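Local coordinates for protein probable fatty acyl-CoA transferase Rv3272 (Mycobacterium tuberculosis, PDB 5YIY) that binds fatty acyl-CoAs of varying chain length, palmitoyl-CoA most tightly, and probably acts as a family III CoA transferase in fatty acid metabolism, at residues K74-D79 and A388-R393. The protein carries 1 engineered substitution. Sequence-based numbering, arbitrary orientation.
Sequences KSVTVD and AVFLAR
Val76 and Phe390 bring the two backbones closest, their CA atoms 7.5 Å apart, where the short C-terminal helix 387-390 packs against strand 74-77 at one margin of the parallel sheet of the Rossmann fold domain. Within the chain this strand is outermost, hydrogen-bonded through its backbone to strand 37-42. No hydrogen bond joins 74-79 to 388-393, and the contact rests mainly on apolar side chains, with the aliphatic part of Lys74. Polar links come from the start of the helix and the residue before it: Asn387 OD1 accepts a hydrogen bond from Thr77 N, and His386 ND1 one from Ser75 N. The chain has left helical geometry by Ala392, whose phi is positive, and the side chains of Phe390 and Leu391 both leave the backbone toward the strand.

Val76 is the shared partner, one methyl for each of these residues. Its CG1 lies anti to the backbone N (chi1 164°) and meets Leu391 tip to tip, 3.7 Å from Leu391 CD2 and 3.8 Å from Leu391 CD1. The other methyl, CG2, approaches the Phe390 ring obliquely, 4.1 Å from Phe390 CD2 and equally near the methylene carbon CB, and the two side chains cross at about a right angle. Lys74, two residues before Val76 and on the same side of the strand, carries its extended chain past the ring edge, with CD 4.1 Å from Phe390 CE2 and near the ring plane; its NZ continues to a long, weak ion pair with Glu37. Val389 CG1 sits over the centre of one ring face, 4.0 Å above the plane. Ile39 of the neighbouring strand touches both Val76 and Phe390, and Gln88 of helix 83-93 touches Leu391, so the C-terminal tail packs against sheet and helix together. Beyond Val76, Leu391 CD1 reaches the strand backbone itself, 3.7 Å from Thr77 O.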
loop_
_atom_site.group_PDB
_atom_site.type_symbol
_atom_site.label_atom_id
_atom_site.label_comp_id
_atom_site.label_asym_id
_atom_site.label_seq_id
_atom_site.Cartn_x
_atom_site.Cartn_y
_atom_site.Cartn_z
ATOM N N LYS A 74 -0.270 22.200 -10.471
ATOM C CA LYS A 74 -0.879 23.438 -10.935
ATOM C C LYS A 74 -2.388 23.352 -10.737
ATOM O O LYS A 74 -2.958 22.262 -10.770
ATOM C CB LYS A 74 -0.529 23.698 -12.401
ATOM C CG LYS A 74 0.963 23.615 -12.686
ATOM C CD LYS A 74 1.321 24.201 -14.040
ATOM C CE LYS A 74 2.823 24.156 -14.268
ATOM N NZ LYS A 74 3.230 24.886 -15.500
ATOM N N SER A 75 -3.034 24.494 -10.525
ATOM C CA SER A 75 -4.447 24.495 -10.161
ATOM C C SER A 75 -5.330 25.257 -11.142
ATOM O O SER A 75 -4.963 26.323 -11.637
ATOM C CB SER A 75 -4.625 25.079 -8.758
ATOM O OG SER A 75 -5.989 25.080 -8.375
ATOM N N VAL A 76 -6.505 24.696 -11.409
ATOM C CA VAL A 76 -7.507 25.344 -12.245
ATOM C C VAL A 76 -8.871 25.303 -11.563
ATOM O O VAL A 76 -9.395 24.230 -11.263
ATOM C CB VAL A 76 -7.602 24.685 -13.636
ATOM C CG1 VAL A 76 -8.883 25.105 -14.342
ATOM C CG2 VAL A 76 -6.384 25.038 -14.476
ATOM N N THR A 77 -9.435 26.480 -11.309
ATOM C CA THR A 77 -10.743 26.595 -10.672
ATOM C C THR A 77 -11.842 26.680 -11.726
ATOM O O THR A 77 -11.735 27.453 -12.679
ATOM C CB THR A 77 -10.802 27.826 -9.740
ATOM O OG1 THR A 77 -10.274 27.477 -8.455
ATOM C CG2 THR A 77 -12.232 28.315 -9.571
ATOM N N VAL A 78 -12.895 25.884 -11.554
ATOM C CA VAL A 78 -13.936 25.780 -12.569
ATOM C C VAL A 78 -15.206 25.118 -12.015
ATOM O O VAL A 78 -15.140 24.297 -11.098
ATOM C CB VAL A 78 -13.405 24.995 -13.796
ATOM C CG1 VAL A 78 -13.442 23.492 -13.546
ATOM C CG2 VAL A 78 -14.173 25.363 -15.044
ATOM N N ASP A 79 -16.361 25.494 -12.560
ATOM C CA ASP A 79 -17.640 24.928 -12.128
ATOM C C ASP A 79 -18.177 23.940 -13.160
ATOM O O ASP A 79 -18.920 24.318 -14.064
ATOM C CB ASP A 79 -18.667 26.036 -11.877
ATOM C CG ASP A 79 -20.014 25.494 -11.427
ATOM O OD1 ASP A 79 -20.045 24.407 -10.811
ATOM O OD2 ASP A 79 -21.041 26.156 -11.688
ATOM N N ALA A 388 -5.490 31.814 -15.497
ATOM C CA ALA A 388 -5.131 32.666 -16.586
ATOM C C ALA A 388 -4.330 31.922 -17.612
ATOM O O ALA A 388 -4.509 32.104 -18.783
ATOM C CB ALA A 388 -4.339 33.843 -16.071
ATOM N N VAL A 389 -3.399 31.113 -17.177
ATOM C CA VAL A 389 -2.609 30.366 -18.117
ATOM C C VAL A 389 -3.362 29.316 -18.894
ATOM O O VAL A 389 -3.111 29.111 -20.036
ATOM C CB VAL A 389 -1.477 29.622 -17.414
ATOM C CG1 VAL A 389 -0.720 28.772 -18.414
ATOM C CG2 VAL A 389 -0.571 30.581 -16.688
ATOM N N PHE A 390 -4.249 28.591 -18.245
ATOM C CA PHE A 390 -4.922 27.504 -18.929
ATOM C C PHE A 390 -6.319 27.734 -19.398
ATOM O O PHE A 390 -6.766 27.080 -20.293
ATOM C CB PHE A 390 -4.899 26.251 -18.075
ATOM C CG PHE A 390 -3.556 25.669 -17.924
ATOM C CD1 PHE A 390 -2.896 25.178 -19.001
ATOM C CD2 PHE A 390 -2.955 25.630 -16.716
ATOM C CE1 PHE A 390 -1.651 24.647 -18.878
ATOM C CE2 PHE A 390 -1.715 25.104 -16.575
ATOM C CZ PHE A 390 -1.058 24.609 -17.660
ATOM N N LEU A 391 -7.002 28.707 -18.840
ATOM C CA LEU A 391 -8.363 28.971 -19.259
ATOM C C LEU A 391 -8.439 30.034 -20.352
ATOM O O LEU A 391 -9.498 30.463 -20.758
ATOM C CB LEU A 391 -9.305 29.180 -18.091
ATOM C CG LEU A 391 -9.252 28.049 -17.070
ATOM C CD1 LEU A 391 -10.216 28.256 -15.937
ATOM C CD2 LEU A 391 -9.416 26.679 -17.675
ATOM N N ALA A 392 -7.264 30.485 -20.763
ATOM C CA ALA A 392 -7.073 31.317 -21.902
ATOM C C ALA A 392 -7.789 32.623 -21.909
ATOM O O ALA A 392 -7.648 33.388 -20.981
ATOM C CB ALA A 392 -7.353 30.502 -23.158
ATOM N N ARG A 393 -8.561 32.823 -22.978
ATOM C CA ARG A 393 -9.277 34.029 -23.324
ATOM C C ARG A 393 -8.249 35.123 -23.474
ATOM O O ARG A 393 -8.391 36.193 -22.929
ATOM C CB ARG A 393 -10.378 34.369 -22.318
#